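Local coordinates for glycoside Hydrolase (Bacteroides uniformis, PDB 5T99), which probably hydrolyses galactosidic linkages during agarose breakdown in the gut, and binds the galactose-like inhibitor galacto-isofagomine, at residues N178-P183 and T272-G277; V187-P192 and Y268-E273; T205-A210 and G215-R220. All blocks are in the same frame, centred on the assembly; numbering follows the deposited sequence.

In the fold
All three contacts lie in one immunoglobulin-like beta-sandwich of this family 2 hydrolase. Each joins its three-stranded sheet (180-194, 198-209, 245-255) to its four-stranded sheet (230-240, 215-224, 268-276, 279-288). Contacts 1 and 2 use the same two strands and share T272. Their centres are about 16 Å apart. Contact 3 is nested in the chain between the segments of contact 1, and their centres are about 5 Å apart. Probable backbone hydrogen bonds link the contacts within each sheet: K179 O to A210 N, 2.6 Å, and E273 O to R220 N, 2.9 Å. None of the segments contributes a residue to the galacto-isofagomine pocket.

Contact 1: N178-P183 and T272-G277; sequences NKVYIP and TEIYDG
I182 and I274 make the main side-chain contact between 178-183 and 272-277. The CD1 methyl of I182 lies 3.7 Å from CD1 of I274. It is equally close to T272, with I182 CD1 and T272 CG2 3.7 Å apart. Behind these tips, CG1 of I182 comes within 3.9 Å of CG1 of I274. The other branch of I274 serves V180: its CG2 meets V180 CG1 at 4.1 Å, and the two side chains cross at about a right angle. The first torsion of I274 (chi1 -54°) sets this division, placing CG2 against V180 and CG1 against I182. A glycine in place of I274 would probably leave a gap between the sheets and deprive both V180 and I182 of a packing partner.

Neighbouring strands position the first shell. V180 also rests on V207 and F217, while T272 and I274 both touch I219. The hydroxyl of T272 is hydrogen-bonded to H221 ND1, and its methyl takes the apolar contact. Backbone polar groups of the first segment are also held: V180 O by T281 OG1, and I182 N by D282 OD2.

The facing surfaces belong to the two sheets of the immunoglobulin-like sandwich. The contact itself is made by methyl and methylene groups, so it depends on shape and burial rather than on polar pairing.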
ATOM      1  N   ASN A 178      24.145 -12.302  20.336  1.00 24.09           N
ATOM      2  CA  ASN A 178      25.278 -13.141  20.736  1.00 23.65           C
ATOM      3  C   ASN A 178      25.839 -13.796  19.484  1.00 23.61           C
ATOM      4  O   ASN A 178      25.239 -13.706  18.416  1.00 23.91           O
ATOM      5  CB  ASN A 178      24.854 -14.202  21.756  1.00 23.08           C
ATOM      6  CG  ASN A 178      24.333 -13.590  23.040  1.00 22.77           C
ATOM      7  OD1 ASN A 178      25.048 -12.848  23.716  1.00 22.28           O
ATOM      8  ND2 ASN A 178      23.081 -13.862  23.371  1.00 22.39           N
ATOM      9  N   LYS A 179      26.986 -14.455  19.610  1.00 23.73           N
ATOM     10  CA  LYS A 179      27.698 -14.971  18.439  1.00 23.84           C
ATOM     11  C   LYS A 179      27.108 -16.259  17.805  1.00 23.49           C
ATOM     12  O   LYS A 179      27.582 -16.695  16.736  1.00 22.90           O
ATOM     13  CB  LYS A 179      29.177 -15.134  18.763  1.00 25.07           C
ATOM     14  CG  LYS A 179      29.864 -13.793  18.961  1.00 26.66           C
ATOM     15  CD  LYS A 179      31.344 -13.953  19.256  1.00 27.73           C
ATOM     16  CE  LYS A 179      31.982 -12.618  19.611  1.00 28.60           C
ATOM     17  NZ  LYS A 179      33.461 -12.650  19.438  1.00 29.05           N
ATOM     18  N   VAL A 180      26.096 -16.853  18.447  1.00 21.67           N
ATOM     19  CA  VAL A 180      25.249 -17.857  17.816  1.00 20.67           C
ATOM     20  C   VAL A 180      23.840 -17.279  17.698  1.00 19.67           C
ATOM     21  O   VAL A 180      23.177 -17.019  18.704  1.00 18.57           O
ATOM     22  CB  VAL A 180      25.224 -19.177  18.613  1.00 21.08           C
ATOM     23  CG1 VAL A 180      24.490 -20.260  17.832  1.00 20.89           C
ATOM     24  CG2 VAL A 180      26.644 -19.636  18.936  1.00 21.53           C
ATOM     25  N   TYR A 181      23.380 -17.089  16.467  1.00 19.25           N
ATOM     26  CA  TYR A 181      22.122 -16.374  16.228  1.00 19.26           C
ATOM     27  C   TYR A 181      21.531 -16.636  14.846  1.00 18.68           C
ATOM     28  O   TYR A 181      22.215 -17.105  13.920  1.00 17.97           O
ATOM     29  CB  TYR A 181      22.333 -14.854  16.368  1.00 19.61           C
ATOM     30  CG  TYR A 181      23.216 -14.288  15.266  1.00 20.36           C
ATOM     31  CD1 TYR A 181      22.672 -13.591  14.188  1.00 20.49           C
ATOM     32  CD2 TYR A 181      24.596 -14.490  15.283  1.00 20.89           C
ATOM     33  CE1 TYR A 181      23.479 -13.095  13.175  1.00 20.71           C
ATOM     34  CE2 TYR A 181      25.415 -14.005  14.266  1.00 20.76           C
ATOM     35  CZ  TYR A 181      24.858 -13.307  13.220  1.00 20.82           C
ATOM     36  OH  TYR A 181      25.683 -12.835  12.226  1.00 20.65           O
ATOM     37  N   ILE A 182      20.261 -16.260  14.728  1.00 18.25           N
ATOM     38  CA  ILE A 182      19.517 -16.297  13.469  1.00 18.29           C
ATOM     39  C   ILE A 182      19.774 -14.990  12.690  1.00 18.53           C
ATOM     40  O   ILE A 182      19.392 -13.926  13.165  1.00 18.12           O
ATOM     41  CB  ILE A 182      18.006 -16.494  13.757  1.00 17.63           C
ATOM     42  CG1 ILE A 182      17.776 -17.865  14.409  1.00 17.39           C
ATOM     43  CG2 ILE A 182      17.173 -16.363  12.491  1.00 17.26           C
ATOM     44  CD1 ILE A 182      16.475 -17.964  15.173  1.00 17.57           C
ATOM     45  N   PRO A 183      20.414 -15.068  11.494  1.00 19.19           N
ATOM     46  CA  PRO A 183      20.685 -13.874  10.667  1.00 20.24           C
ATOM     47  C   PRO A 183      19.431 -13.378   9.978  1.00 21.59           C
ATOM     48  O   PRO A 183      18.359 -13.955  10.200  1.00 21.72           O
ATOM     49  CB  PRO A 183      21.704 -14.374   9.650  1.00 19.98           C
ATOM     50  CG  PRO A 183      21.358 -15.816   9.483  1.00 19.89           C
ATOM     51  CD  PRO A 183      20.850 -16.298  10.811  1.00 19.36           C
ATOM     52  N   THR A 272      11.067 -18.254  18.057  1.00 19.01           N
ATOM     53  CA  THR A 272      12.145 -19.225  17.860  1.00 19.15           C
ATOM     54  C   THR A 272      13.321 -18.862  18.775  1.00 19.53           C
ATOM     55  O   THR A 272      13.864 -17.756  18.687  1.00 20.31           O
ATOM     56  CB  THR A 272      12.601 -19.277  16.375  1.00 18.69           C
ATOM     57  OG1 THR A 272      11.511 -19.708  15.555  1.00 18.05           O
ATOM     58  CG2 THR A 272      13.776 -20.236  16.178  1.00 18.31           C
ATOM     59  N   GLU A 273      13.705 -19.803  19.635  1.00 19.83           N
ATOM     60  CA  GLU A 273      14.782 -19.618  20.610  1.00 19.79           C
ATOM     61  C   GLU A 273      15.921 -20.554  20.239  1.00 19.62           C
ATOM     62  O   GLU A 273      15.682 -21.724  19.922  1.00 20.00           O
ATOM     63  CB  GLU A 273      14.269 -19.902  22.029  1.00 20.25           C
ATOM     64  CG  GLU A 273      13.388 -18.774  22.567  1.00 21.14           C
ATOM     65  CD  GLU A 273      12.539 -19.145  23.780  1.00 21.82           C
ATOM     66  OE1 GLU A 273      12.206 -20.331  23.976  1.00 22.95           O
ATOM     67  OE2 GLU A 273      12.163 -18.226  24.536  1.00 22.60           O
ATOM     68  N   ILE A 274      17.145 -20.029  20.227  1.00 18.89           N
ATOM     69  CA  ILE A 274      18.341 -20.830  19.991  1.00 18.57           C
ATOM     70  C   ILE A 274      19.048 -21.080  21.321  1.00 19.04           C
ATOM     71  O   ILE A 274      19.178 -20.153  22.135  1.00 18.91           O
ATOM     72  CB  ILE A 274      19.307 -20.108  19.031  1.00 18.38           C
ATOM     73  CG1 ILE A 274      18.579 -19.718  17.734  1.00 18.28           C
ATOM     74  CG2 ILE A 274      20.536 -20.966  18.745  1.00 18.09           C
ATOM     75  CD1 ILE A 274      17.984 -20.880  16.971  1.00 18.11           C
ATOM     76  N   TYR A 275      19.515 -22.314  21.539  1.00 19.03           N
ATOM     77  CA  TYR A 275      20.257 -22.656  22.761  1.00 19.57           C
ATOM     78  C   TYR A 275      21.596 -23.277  22.451  1.00 20.40           C
ATOM     79  O   TYR A 275      21.710 -24.091  21.530  1.00 20.05           O
ATOM     80  CB  TYR A 275      19.479 -23.606  23.670  1.00 19.30           C
ATOM     81  CG  TYR A 275      18.205 -23.017  24.186  1.00 19.63           C
ATOM     82  CD1 TYR A 275      18.162 -22.349  25.410  1.00 19.76           C
ATOM     83  CD2 TYR A 275      17.031 -23.112  23.444  1.00 19.49           C
ATOM     84  CE1 TYR A 275      16.983 -21.800  25.875  1.00 19.94           C
ATOM     85  CE2 TYR A 275      15.857 -22.568  23.898  1.00 19.34           C
ATOM     86  CZ  TYR A 275      15.828 -21.912  25.102  1.00 19.96           C
ATOM     87  OH  TYR A 275      14.635 -21.372  25.525  1.00 20.77           O
ATOM     88  N   ASP A 276      22.592 -22.883  23.250  1.00 21.87           N
ATOM     89  CA  ASP A 276      23.915 -23.499  23.278  1.00 23.67           C
ATOM     90  C   ASP A 276      24.012 -24.176  24.640  1.00 24.23           C
ATOM     91  O   ASP A 276      24.250 -23.513  25.658  1.00 26.95           O
ATOM     92  CB  ASP A 276      25.006 -22.431  23.098  1.00 24.24           C
ATOM     93  CG  ASP A 276      26.404 -23.021  22.926  1.00 24.60           C
ATOM     94  OD1 ASP A 276      26.552 -24.265  22.931  1.00 24.61           O
ATOM     95  OD2 ASP A 276      27.361 -22.221  22.777  1.00 24.91           O
ATOM     96  N   GLY A 277      23.797 -25.488  24.660  1.00 24.32           N
ATOM     97  CA  GLY A 277      23.571 -26.222  25.901  1.00 24.79           C
ATOM     98  C   GLY A 277      22.396 -25.636  26.677  1.00 25.24           C
ATOM     99  O   GLY A 277      21.313 -25.415  26.122  1.00 24.63           O
TER

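Contact 2: V187-P192 and Y268-E273; sequences VYVTTP and YKLKTE. With EDO (1,2-ethanediol), chain J.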
ATOM      1  N   VAL A 187      14.218 -17.306   9.243  1.00 17.88           N
ATOM      2  CA  VAL A 187      13.175 -18.325   9.435  1.00 17.58           C
ATOM      3  C   VAL A 187      12.174 -18.273   8.281  1.00 17.29           C
ATOM      4  O   VAL A 187      11.715 -17.205   7.891  1.00 17.74           O
ATOM      5  CB  VAL A 187      12.427 -18.148  10.770  1.00 17.70           C
ATOM      6  CG1 VAL A 187      11.304 -19.173  10.902  1.00 17.80           C
ATOM      7  CG2 VAL A 187      13.391 -18.252  11.941  1.00 17.64           C
ATOM      8  N   TYR A 188      11.836 -19.445   7.759  1.00 16.60           N
ATOM      9  CA  TYR A 188      10.954 -19.586   6.619  1.00 15.96           C
ATOM     10  C   TYR A 188       9.851 -20.585   7.008  1.00 16.05           C
ATOM     11  O   TYR A 188      10.125 -21.769   7.171  1.00 16.53           O
ATOM     12  CB  TYR A 188      11.798 -20.055   5.418  1.00 15.40           C
ATOM     13  CG  TYR A 188      11.069 -20.420   4.145  1.00 15.02           C
ATOM     14  CD1 TYR A 188       9.851 -19.824   3.777  1.00 14.76           C
ATOM     15  CD2 TYR A 188      11.632 -21.354   3.263  1.00 15.17           C
ATOM     16  CE1 TYR A 188       9.222 -20.163   2.578  1.00 14.65           C
ATOM     17  CE2 TYR A 188      11.013 -21.691   2.068  1.00 14.89           C
ATOM     18  CZ  TYR A 188       9.811 -21.102   1.726  1.00 14.80           C
ATOM     19  OH  TYR A 188       9.210 -21.482   0.536  1.00 14.74           O
ATOM     20  N   VAL A 189       8.619 -20.083   7.163  1.00 15.94           N
ATOM     21  CA  VAL A 189       7.473 -20.839   7.669  1.00 15.52           C
ATOM     22  C   VAL A 189       6.504 -21.145   6.532  1.00 15.36           C
ATOM     23  O   VAL A 189       6.015 -20.216   5.881  1.00 16.33           O
ATOM     24  CB  VAL A 189       6.715 -20.012   8.731  1.00 15.75           C
ATOM     25  CG1 VAL A 189       5.525 -20.796   9.300  1.00 15.62           C
ATOM     26  CG2 VAL A 189       7.663 -19.561   9.840  1.00 15.90           C
ATOM     27  N   THR A 190       6.218 -22.428   6.306  1.00 14.78           N
ATOM     28  CA  THR A 190       5.252 -22.871   5.292  1.00 14.44           C
ATOM     29  C   THR A 190       4.211 -23.791   5.925  1.00 14.16           C
ATOM     30  O   THR A 190       4.381 -24.220   7.071  1.00 13.84           O
ATOM     31  CB  THR A 190       5.955 -23.584   4.120  1.00 15.01           C
ATOM     32  OG1 THR A 190       6.780 -24.672   4.601  1.00 14.76           O
ATOM     33  CG2 THR A 190       6.816 -22.574   3.335  1.00 15.16           C
ATOM     34  N   THR A 191       3.128 -24.064   5.195  1.00 14.20           N
ATOM     35  CA  THR A 191       2.036 -24.925   5.673  1.00 14.50           C
ATOM     36  C   THR A 191       1.622 -25.923   4.587  1.00 15.09           C
ATOM     37  O   THR A 191       0.624 -25.718   3.873  1.00 16.25           O
ATOM     38  CB  THR A 191       0.812 -24.117   6.153  1.00 14.24           C
ATOM     39  OG1 THR A 191       0.346 -23.260   5.110  1.00 14.12           O
ATOM     40  CG2 THR A 191       1.152 -23.288   7.357  1.00 14.35           C
ATOM     41  N   PRO A 192       2.392 -27.007   4.440  1.00 15.53           N
ATOM     42  CA  PRO A 192       2.174 -27.911   3.300  1.00 15.68           C
ATOM     43  C   PRO A 192       0.904 -28.766   3.351  1.00 16.04           C
ATOM     44  O   PRO A 192       0.543 -29.392   2.336  1.00 16.04           O
ATOM     45  CB  PRO A 192       3.437 -28.785   3.286  1.00 15.56           C
ATOM     46  CG  PRO A 192       4.047 -28.635   4.622  1.00 15.85           C
ATOM     47  CD  PRO A 192       3.657 -27.292   5.142  1.00 15.80           C
ATOM     48  N   TYR A 268      -0.951 -16.212  13.664  1.00 17.24           N
ATOM     49  CA  TYR A 268      -0.186 -16.846  14.730  1.00 17.42           C
ATOM     50  C   TYR A 268       1.120 -16.093  14.832  1.00 18.05           C
ATOM     51  O   TYR A 268       1.491 -15.367  13.921  1.00 18.59           O
ATOM     52  CB  TYR A 268       0.088 -18.325  14.405  1.00 16.57           C
ATOM     53  CG  TYR A 268      -1.090 -19.250  14.593  1.00 15.66           C
ATOM     54  CD1 TYR A 268      -1.320 -19.878  15.812  1.00 15.57           C
ATOM     55  CD2 TYR A 268      -1.977 -19.494  13.558  1.00 15.66           C
ATOM     56  CE1 TYR A 268      -2.402 -20.737  15.994  1.00 15.64           C
ATOM     57  CE2 TYR A 268      -3.071 -20.348  13.721  1.00 15.74           C
ATOM     58  CZ  TYR A 268      -3.276 -20.979  14.939  1.00 15.67           C
ATOM     59  OH  TYR A 268      -4.343 -21.827  15.102  1.00 15.29           O
ATOM     60  N   LYS A 269       1.804 -16.283  15.951  1.00 19.95           N
ATOM     61  CA  LYS A 269       3.148 -15.757  16.182  1.00 21.49           C
ATOM     62  C   LYS A 269       4.107 -16.912  16.525  1.00 20.74           C
ATOM     63  O   LYS A 269       3.825 -17.713  17.421  1.00 20.31           O
ATOM     64  CB  LYS A 269       3.114 -14.735  17.313  1.00 23.61           C
ATOM     65  CG  LYS A 269       4.449 -14.069  17.632  1.00 26.31           C
ATOM     66  CD  LYS A 269       4.317 -13.021  18.738  1.00 28.81           C
ATOM     67  CE  LYS A 269       3.672 -11.736  18.222  1.00 32.18           C
ATOM     68  NZ  LYS A 269       3.483 -10.728  19.314  1.00 34.71           N
ATOM     69  N   LEU A 270       5.227 -16.983  15.802  1.00 20.13           N
ATOM     70  CA  LEU A 270       6.278 -17.973  16.045  1.00 20.19           C
ATOM     71  C   LEU A 270       7.415 -17.333  16.821  1.00 20.51           C
ATOM     72  O   LEU A 270       8.033 -16.395  16.327  1.00 20.34           O
ATOM     73  CB  LEU A 270       6.832 -18.510  14.719  1.00 20.06           C
ATOM     74  CG  LEU A 270       8.103 -19.365  14.781  1.00 20.31           C
ATOM     75  CD1 LEU A 270       7.836 -20.651  15.563  1.00 20.75           C
ATOM     76  CD2 LEU A 270       8.628 -19.663  13.386  1.00 19.98           C
ATOM     77  N   LYS A 271       7.706 -17.858  18.009  1.00 20.52           N
ATOM     78  CA  LYS A 271       8.891 -17.468  18.774  1.00 20.75           C
ATOM     79  C   LYS A 271       9.913 -18.578  18.623  1.00 19.92           C
ATOM     80  O   LYS A 271       9.652 -19.719  19.005  1.00 20.71           O
ATOM     81  CB  LYS A 271       8.505 -17.280  20.236  1.00 22.48           C
ATOM     82  CG  LYS A 271       9.617 -16.925  21.237  1.00 24.01           C
ATOM     83  CD  LYS A 271       9.141 -17.264  22.660  1.00 25.83           C
ATOM     84  CE  LYS A 271       9.467 -16.191  23.677  1.00 28.59           C
ATOM     85  NZ  LYS A 271       8.635 -16.335  24.913  1.00 30.58           N
ATOM     86  N   THR A 272      11.067 -18.254  18.057  1.00 19.01           N
ATOM     87  CA  THR A 272      12.145 -19.225  17.860  1.00 19.15           C
ATOM     88  C   THR A 272      13.321 -18.862  18.775  1.00 19.53           C
ATOM     89  O   THR A 272      13.864 -17.756  18.687  1.00 20.31           O
ATOM     90  CB  THR A 272      12.601 -19.277  16.375  1.00 18.69           C
ATOM     91  OG1 THR A 272      11.511 -19.708  15.555  1.00 18.05           O
ATOM     92  CG2 THR A 272      13.776 -20.236  16.178  1.00 18.31           C
ATOM     93  N   GLU A 273      13.705 -19.803  19.635  1.00 19.83           N
ATOM     94  CA  GLU A 273      14.782 -19.618  20.610  1.00 19.79           C
ATOM     95  C   GLU A 273      15.921 -20.554  20.239  1.00 19.62           C
ATOM     96  O   GLU A 273      15.682 -21.724  19.922  1.00 20.00           O
ATOM     97  CB  GLU A 273      14.269 -19.902  22.029  1.00 20.25           C
ATOM     98  CG  GLU A 273      13.388 -18.774  22.567  1.00 21.14           C
ATOM     99  CD  GLU A 273      12.539 -19.145  23.780  1.00 21.82           C
ATOM    100  OE1 GLU A 273      12.206 -20.331  23.976  1.00 22.95           O
ATOM    101  OE2 GLU A 273      12.163 -18.226  24.536  1.00 22.60           O
TER
HETATM  102  C1  EDO J 908       3.156 -18.817   4.567  1.00 24.28           C
HETATM  103  O1  EDO J 908       4.566 -18.799   4.226  1.00 24.12           O
HETATM  104  C2  EDO J 908       2.907 -18.801   6.080  1.00 23.70           C
HETATM  105  O2  EDO J 908       2.214 -17.614   6.520  1.00 22.22           O
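V187 and V189 meet L270 inside the immunoglobulin-like beta-sandwich, where strand 180-194 of one sheet faces strand 268-276 of the other. The local strand axes come no closer than 10.3 Å, and their directions differ by 139°. That spacing is filled by side chains. The CA atoms of V187 and T272 are 8.5 Å apart, and those of V189 and L270 are 8.9 Å apart.

One methyl of L270 carries the apolar packing. L270 CD2 lies 3.7 Å from V187 CG1 and also 3.7 Å from V189 CG2. The approaches differ. V187 and L270 meet tip to tip; V189 and L270 run alongside each other, pointing opposite ways. CG of L270 stands anti to its backbone N (chi1 169°), and chi2 of 64° then turns CD2 to both valines. The two valines share the same first torsion yet offer different methyls, CG1 from V187 and CG2 from V189.

Adjacent strands extend the packing: V187 rests on I203 and Y284, V189 on V201, and L270 on H221. The backbone of 187-192 also meets the loop at N405, whose side chain is hydrogen-bonded to V187 O and V189 N. A 1,2-ethanediol, probably from the crystallisation liquor, lies near V189 O.

T272 closes the contact more loosely. Its OG1, hydrogen-bonded to H221 ND1, is 4.3 Å from V187 CG2.

Contact 3: T205-A210 and G215-R220; sequences TTVKNA and GKFNIR
The F217 ring has the backbone of G215 against one face and the amide of N209 at its edge. G215 C stands 3.8 Å off the ring plane, nearer the rim than the centre. N209 ND2 lies in the ring plane, 3.9 Å from F217 CZ. The amide and ring planes are 89° apart. V207 CG1 approaches the ring obliquely, 4.5 Å from F217 CD2.

These groups lie within a beta-arch of the immunoglobulin-like sandwich. Strands 198-209 and 215-224 follow each other in the chain but belong to different sheets, so they meet through side chains.

N209 reaches the ring edge with CG anti to the backbone N (chi1 -177°). Its amide is fixed by two parts of the chain. In the connecting loop OD1 is hydrogen-bonded to T211 OG1 and ND2 to G213 O; ND2 is also hydrogen-bonded to V240 O, at the end of strand 230-240. The buried amide is therefore satisfied at both ends. At G215, a CB would collide with the F217 ring at CZ, which suits glycine there.

At the other end of the contact, T205 and I219 meet tip to tip. I219 CD1 is 4.0 Å from both CB and CG2 of T205, and I219 CG2 is 4.1 Å from T205 OG1.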
ATOM      1  N   THR A 205      14.945 -23.172   9.868  1.00 16.22           N
ATOM      2  CA  THR A 205      15.720 -22.265  10.708  1.00 16.70           C
ATOM      3  C   THR A 205      17.147 -22.166  10.152  1.00 16.90           C
ATOM      4  O   THR A 205      17.769 -23.180   9.860  1.00 16.66           O
ATOM      5  CB  THR A 205      15.765 -22.760  12.173  1.00 16.50           C
ATOM      6  OG1 THR A 205      14.447 -23.114  12.596  1.00 16.85           O
ATOM      7  CG2 THR A 205      16.309 -21.697  13.112  1.00 16.47           C
ATOM      8  N   THR A 206      17.642 -20.935  10.029  1.00 17.24           N
ATOM      9  CA  THR A 206      19.024 -20.649   9.659  1.00 17.62           C
ATOM     10  C   THR A 206      19.737 -20.138  10.906  1.00 17.74           C
ATOM     11  O   THR A 206      19.243 -19.236  11.591  1.00 17.06           O
ATOM     12  CB  THR A 206      19.094 -19.568   8.544  1.00 17.74           C
ATOM     13  OG1 THR A 206      18.327 -19.985   7.406  1.00 17.59           O
ATOM     14  CG2 THR A 206      20.537 -19.308   8.106  1.00 17.89           C
ATOM     15  N   VAL A 207      20.897 -20.710  11.199  1.00 19.06           N
ATOM     16  CA  VAL A 207      21.685 -20.296  12.363  1.00 20.46           C
ATOM     17  C   VAL A 207      23.113 -20.006  11.925  1.00 22.27           C
ATOM     18  O   VAL A 207      23.712 -20.797  11.186  1.00 22.53           O
ATOM     19  CB  VAL A 207      21.685 -21.368  13.480  1.00 19.77           C
ATOM     20  CG1 VAL A 207      22.514 -20.898  14.671  1.00 19.63           C
ATOM     21  CG2 VAL A 207      20.260 -21.694  13.910  1.00 19.63           C
ATOM     22  N   LYS A 208      23.631 -18.868  12.381  1.00 24.81           N
ATOM     23  CA  LYS A 208      24.999 -18.445  12.115  1.00 27.67           C
ATOM     24  C   LYS A 208      25.840 -18.677  13.372  1.00 27.33           C
ATOM     25  O   LYS A 208      25.423 -18.317  14.479  1.00 25.67           O
ATOM     26  CB  LYS A 208      25.017 -16.962  11.733  1.00 31.25           C
ATOM     27  CG  LYS A 208      26.366 -16.414  11.274  1.00 35.06           C
ATOM     28  CD  LYS A 208      26.734 -16.924   9.884  1.00 39.29           C
ATOM     29  CE  LYS A 208      28.040 -16.326   9.378  1.00 41.54           C
ATOM     30  NZ  LYS A 208      29.192 -16.771  10.217  1.00 43.60           N
ATOM     31  N   ASN A 209      27.014 -19.278  13.185  1.00 28.06           N
ATOM     32  CA  ASN A 209      27.977 -19.528  14.265  1.00 28.34           C
ATOM     33  C   ASN A 209      29.188 -18.607  14.080  1.00 30.00           C
ATOM     34  O   ASN A 209      30.130 -18.936  13.355  1.00 30.49           O
ATOM     35  CB  ASN A 209      28.416 -21.001  14.262  1.00 27.22           C
ATOM     36  CG  ASN A 209      29.355 -21.345  15.413  1.00 26.23           C
ATOM     37  OD1 ASN A 209      29.716 -20.485  16.217  1.00 24.59           O
ATOM     38  ND2 ASN A 209      29.746 -22.615  15.499  1.00 25.51           N
ATOM     39  N   ALA A 210      29.151 -17.460  14.754  1.00 31.00           N
ATOM     40  CA  ALA A 210      30.252 -16.494  14.724  1.00 31.03           C
ATOM     41  C   ALA A 210      31.317 -16.745  15.804  1.00 31.20           C
ATOM     42  O   ALA A 210      32.184 -15.899  15.973  1.00 31.33           O
ATOM     43  CB  ALA A 210      29.707 -15.065  14.834  1.00 30.62           C
ATOM     44  N   GLY A 215      29.750 -26.145  16.888  1.00 33.96           N
ATOM     45  CA  GLY A 215      28.688 -26.394  17.864  1.00 33.01           C
ATOM     46  C   GLY A 215      27.477 -27.134  17.314  1.00 32.80           C
ATOM     47  O   GLY A 215      27.227 -27.135  16.102  1.00 30.69           O
ATOM     48  N   LYS A 216      26.758 -27.788  18.232  1.00 32.53           N
ATOM     49  CA  LYS A 216      25.422 -28.314  17.997  1.00 32.33           C
ATOM     50  C   LYS A 216      24.474 -27.496  18.875  1.00 29.47           C
ATOM     51  O   LYS A 216      24.669 -27.410  20.082  1.00 28.58           O
ATOM     52  CB  LYS A 216      25.342 -29.804  18.351  1.00 35.46           C
ATOM     53  CG  LYS A 216      23.946 -30.412  18.158  1.00 39.65           C
ATOM     54  CD  LYS A 216      23.956 -31.852  17.626  1.00 43.42           C
ATOM     55  CE  LYS A 216      23.960 -32.908  18.729  1.00 46.41           C
ATOM     56  NZ  LYS A 216      22.606 -33.145  19.312  1.00 47.04           N
ATOM     57  N   PHE A 217      23.455 -26.896  18.261  1.00 26.49           N
ATOM     58  CA  PHE A 217      22.582 -25.940  18.949  1.00 24.66           C
ATOM     59  C   PHE A 217      21.141 -26.407  18.908  1.00 23.13           C
ATOM     60  O   PHE A 217      20.684 -26.918  17.887  1.00 22.26           O
ATOM     61  CB  PHE A 217      22.719 -24.561  18.317  1.00 24.71           C
ATOM     62  CG  PHE A 217      24.149 -24.109  18.167  1.00 25.05           C
ATOM     63  CD1 PHE A 217      24.895 -23.748  19.278  1.00 25.41           C
ATOM     64  CD2 PHE A 217      24.759 -24.071  16.919  1.00 25.60           C
ATOM     65  CE1 PHE A 217      26.213 -23.339  19.150  1.00 25.46           C
ATOM     66  CE2 PHE A 217      26.082 -23.666  16.785  1.00 25.48           C
ATOM     67  CZ  PHE A 217      26.804 -23.296  17.903  1.00 25.49           C
ATOM     68  N   ASN A 218      20.435 -26.245  20.025  1.00 22.12           N
ATOM     69  CA  ASN A 218      19.025 -26.622  20.105  1.00 22.20           C
ATOM     70  C   ASN A 218      18.135 -25.450  19.716  1.00 20.92           C
ATOM     71  O   ASN A 218      18.477 -24.297  19.949  1.00 20.30           O
ATOM     72  CB  ASN A 218      18.666 -27.144  21.505  1.00 22.39           C
ATOM     73  CG  ASN A 218      19.223 -28.538  21.771  1.00 22.69           C
ATOM     74  OD1 ASN A 218      19.427 -29.328  20.855  1.00 23.03           O
ATOM     75  ND2 ASN A 218      19.463 -28.845  23.035  1.00 23.68           N
ATOM     76  N   ILE A 219      17.000 -25.774  19.112  1.00 20.14           N
ATOM     77  CA  ILE A 219      16.049 -24.785  18.631  1.00 20.24           C
ATOM     78  C   ILE A 219      14.699 -25.113  19.237  1.00 19.79           C
ATOM     79  O   ILE A 219      14.263 -26.253  19.150  1.00 19.84           O
ATOM     80  CB  ILE A 219      15.911 -24.829  17.093  1.00 20.68           C
ATOM     81  CG1 ILE A 219      17.266 -24.579  16.416  1.00 20.93           C
ATOM     82  CG2 ILE A 219      14.886 -23.805  16.604  1.00 20.60           C
ATOM     83  CD1 ILE A 219      17.331 -25.075  14.988  1.00 21.24           C
ATOM     84  N   ARG A 220      14.051 -24.115  19.842  1.00 19.02           N
ATOM     85  CA  ARG A 220      12.706 -24.265  20.376  1.00 18.65           C
ATOM     86  C   ARG A 220      11.751 -23.290  19.710  1.00 18.29           C
ATOM     87  O   ARG A 220      11.815 -22.079  19.951  1.00 18.07           O
ATOM     88  CB  ARG A 220      12.687 -24.037  21.878  1.00 18.66           C
ATOM     89  CG  ARG A 220      11.365 -24.413  22.518  1.00 18.91           C
ATOM     90  CD  ARG A 220      11.287 -23.938  23.953  1.00 19.28           C
ATOM     91  NE  ARG A 220      12.351 -24.530  24.763  1.00 19.41           N
ATOM     92  CZ  ARG A 220      12.716 -24.103  25.973  1.00 19.41           C
ATOM     93  NH1 ARG A 220      12.103 -23.072  26.552  1.00 19.03           N
ATOM     94  NH2 ARG A 220      13.708 -24.718  26.610  1.00 19.66           N
TER